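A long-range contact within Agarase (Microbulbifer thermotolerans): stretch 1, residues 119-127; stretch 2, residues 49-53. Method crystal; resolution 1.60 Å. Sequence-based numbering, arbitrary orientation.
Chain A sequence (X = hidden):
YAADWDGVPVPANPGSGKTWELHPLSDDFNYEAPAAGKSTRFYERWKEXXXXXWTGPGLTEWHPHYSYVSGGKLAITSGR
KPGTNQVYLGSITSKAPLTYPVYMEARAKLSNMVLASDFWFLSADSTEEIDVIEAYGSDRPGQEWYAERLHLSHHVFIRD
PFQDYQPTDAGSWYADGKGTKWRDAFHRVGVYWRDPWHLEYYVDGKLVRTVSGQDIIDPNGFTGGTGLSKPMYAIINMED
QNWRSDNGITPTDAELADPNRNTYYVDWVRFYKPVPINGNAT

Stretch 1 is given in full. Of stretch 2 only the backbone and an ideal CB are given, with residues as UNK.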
# COMPACT_ATOMS: atom_id res chain seq x y z
N PHE A 119 -1.05 -0.19 -0.46
CA PHE A 119 -0.56 -0.39 0.91
C PHE A 119 0.85 0.12 0.86
O PHE A 119 1.71 -0.45 0.16
CB PHE A 119 -0.62 -1.86 1.32
CG PHE A 119 0.06 -2.18 2.63
CD1 PHE A 119 -0.28 -1.53 3.81
CD2 PHE A 119 1.05 -3.17 2.66
CE1 PHE A 119 0.35 -1.89 5.02
CE2 PHE A 119 1.68 -3.51 3.85
CZ PHE A 119 1.32 -2.88 5.02
N TRP A 120 1.09 1.25 1.51
CA TRP A 120 2.33 1.98 1.27
C TRP A 120 2.73 2.81 2.49
O TRP A 120 2.01 2.86 3.48
CB TRP A 120 2.21 2.83 0.02
CG TRP A 120 1.20 3.92 0.08
CD1 TRP A 120 -0.16 3.80 0.21
CD2 TRP A 120 1.45 5.33 -0.04
NE1 TRP A 120 -0.75 5.02 0.17
CE2 TRP A 120 0.21 5.99 0.04
CE3 TRP A 120 2.61 6.08 -0.20
CZ2 TRP A 120 0.09 7.38 -0.05
CZ3 TRP A 120 2.49 7.46 -0.26
CH2 TRP A 120 1.24 8.10 -0.19
N PHE A 121 3.90 3.43 2.37
CA PHE A 121 4.59 4.06 3.48
C PHE A 121 5.18 5.38 3.06
O PHE A 121 5.73 5.48 1.99
CB PHE A 121 5.69 3.11 4.00
CG PHE A 121 5.10 1.87 4.57
CD1 PHE A 121 4.75 1.81 5.92
CD2 PHE A 121 4.73 0.84 3.73
CE1 PHE A 121 4.07 0.71 6.42
CE2 PHE A 121 4.04 -0.25 4.23
CZ PHE A 121 3.72 -0.31 5.57
N LEU A 122 5.02 6.38 3.90
CA LEU A 122 5.50 7.73 3.58
C LEU A 122 6.00 8.44 4.82
O LEU A 122 5.37 8.38 5.87
CB LEU A 122 4.37 8.56 2.94
CG LEU A 122 4.73 9.92 2.36
CD1 LEU A 122 5.69 9.78 1.19
CD2 LEU A 122 3.45 10.63 1.94
N SER A 123 7.14 9.12 4.69
CA SER A 123 7.68 9.93 5.78
C SER A 123 6.83 11.17 6.01
O SER A 123 6.12 11.63 5.11
CB SER A 123 9.15 10.32 5.49
OG SER A 123 9.25 11.13 4.34
N ALA A 124 6.89 11.72 7.22
CA ALA A 124 6.06 12.87 7.58
C ALA A 124 6.25 14.07 6.64
O ALA A 124 5.31 14.84 6.44
CB ALA A 124 6.39 13.29 8.99
N ASP A 125 7.45 14.20 6.09
CA ASP A 125 7.79 15.31 5.20
C ASP A 125 7.58 15.00 3.72
O ASP A 125 7.93 15.81 2.86
CB ASP A 125 9.22 15.82 5.48
CG ASP A 125 10.32 14.86 5.04
OD1 ASP A 125 10.03 13.79 4.47
OD2 ASP A 125 11.51 15.19 5.26
N SER A 126 7.02 13.82 3.41
CA SER A 126 6.71 13.41 2.03
C SER A 126 7.91 13.29 1.09
O SER A 126 7.75 13.41 -0.12
CB SER A 126 5.67 14.35 1.40
OG SER A 126 4.46 14.28 2.09
N THR A 127 9.10 13.01 1.64
CA THR A 127 10.28 12.87 0.81
C THR A 127 10.70 11.42 0.58
O THR A 127 11.43 11.16 -0.36
CB THR A 127 11.50 13.62 1.40
OG1 THR A 127 11.87 13.08 2.67
CG2 THR A 127 11.21 15.12 1.51
N UNK A 49 -7.93 9.25 6.53
CA UNK A 49 -7.20 10.16 5.64
C UNK A 49 -5.74 9.81 5.48
O UNK A 49 -5.39 8.64 5.37
CB UNK A 49 -7.31 11.60 6.16
N UNK A 50 -4.91 10.86 5.50
CA UNK A 50 -3.53 10.84 5.01
C UNK A 50 -2.64 11.31 6.15
O UNK A 50 -3.10 11.55 7.29
CB UNK A 50 -3.35 11.72 3.77
N UNK A 51 -1.34 11.45 5.88
CA UNK A 51 -0.40 11.96 6.89
C UNK A 51 -0.61 13.44 7.20
O UNK A 51 -0.12 13.93 8.23
CB UNK A 51 1.04 11.74 6.42
N UNK A 52 -1.30 14.15 6.30
CA UNK A 52 -1.58 15.57 6.45
C UNK A 52 -2.92 15.86 5.75
O UNK A 52 -3.56 14.93 5.24
CB UNK A 52 -0.45 16.42 5.87
N UNK A 53 -3.37 17.13 5.73
CA UNK A 53 -4.69 17.38 5.17
C UNK A 53 -4.86 17.27 3.65
O UNK A 53 -5.98 17.46 3.15
CB UNK A 53 -5.12 18.79 5.59

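Stretch 1 runs as a strand through Trp-120 and Leu-122 and then bends in a type I turn from Ser-123 to Ser-126, closed by the bond from Ser-126 N to Ser-123 O at 2.9 Å.

Position 49 lies out of reach, so stretch 1 sets no rule for it. The backbone does: phi is 93° and psi -138°, and positive phi by itself favours glycine. The residue is Gly-49.

At position 50 the CA-to-CB bond points sideways, and the ideal CB has no atom of stretch 1 within 5.5 Å. A short side chain would stop before the strand. Methionine or an aromatic could reach the indole of Trp-120 and Leu-122 CD2. The deposited residue is Phe-50, whose t rotamer (chi1 -178°) carries the ring across the gap. Its CZ packs 3.5 Å from Leu-122 CD2, and Trp-120 CH2 approaches the edge of the phenyl ring, 3.8 Å from Phe-50 CE1.

Position 51 points toward stretch 1, and its CA and that of Ala-124 are the closest pair of CA atoms across the stretches. The ideal CB stands 5.2 Å from both Leu-122 CD2 and Ser-123 O, leaving room for a side chain of moderate length. Leucine, isoleucine or methionine would suit the methyl, while a donor might address the carbonyl. The choice is Ile-51, with the largest area covered in this contact. Chi1 near 56° and chi2 near 164° extend CD1 into the hollow of the turn, 3.5 Å from Leu-122 CD2 and 3.3 Å from Ser-123 O. That carbonyl already accepts the turn's own hydrogen bond, so an apolar neighbour does not leave it without a partner.

Position 52 also points toward stretch 1, but no atom of stretch 1 lies within 5.5 Å of its ideal CB. Ahead are Ala-124 O and Ser-126 OG, so a polar side chain is the natural reading: glutamine or a longer donor directly, asparagine or serine through water. Asn-52 takes the indirect route. Its ND2 is 4.2 Å from Ser-126 OG, and water fills the gap: one molecule is 3.0 Å from Asn-52 ND2 and 2.9 Å from Ser-126 OG, while another donates to Ala-124 O at 2.6 Å and accepts a weak bond from Asn-52 ND2 at 3.4 Å.

Position 53 turns out of reach, with phi -72°, a value proline accepts readily, though many residues would fit. It is Pro-53.

Stretch 2, residues 49-53: GFINP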
# COMPACT_ATOMS: atom_id res chain seq x y z
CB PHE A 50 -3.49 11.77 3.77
CG PHE A 50 -2.16 11.88 3.05
CD1 PHE A 50 -1.50 10.76 2.56
CD2 PHE A 50 -1.59 13.12 2.80
CE1 PHE A 50 -0.30 10.88 1.89
CE2 PHE A 50 -0.39 13.24 2.12
CZ PHE A 50 0.26 12.11 1.65
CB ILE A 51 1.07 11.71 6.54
CG1 ILE A 51 1.43 12.30 5.16
CG2 ILE A 51 1.38 10.22 6.57
CD1 ILE A 51 2.91 12.42 4.94
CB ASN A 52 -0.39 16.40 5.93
CG ASN A 52 -0.13 16.23 4.44
OD1 ASN A 52 -1.05 16.30 3.62
ND2 ASN A 52 1.14 16.03 4.07
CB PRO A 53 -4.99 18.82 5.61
CG PRO A 53 -4.19 18.98 6.86
CD PRO A 53 -2.91 18.27 6.53
O HOH W 1 4.40 16.17 4.17
O HOH W 2 2.11 15.75 1.25
O HOH W 3 2.88 15.73 6.95
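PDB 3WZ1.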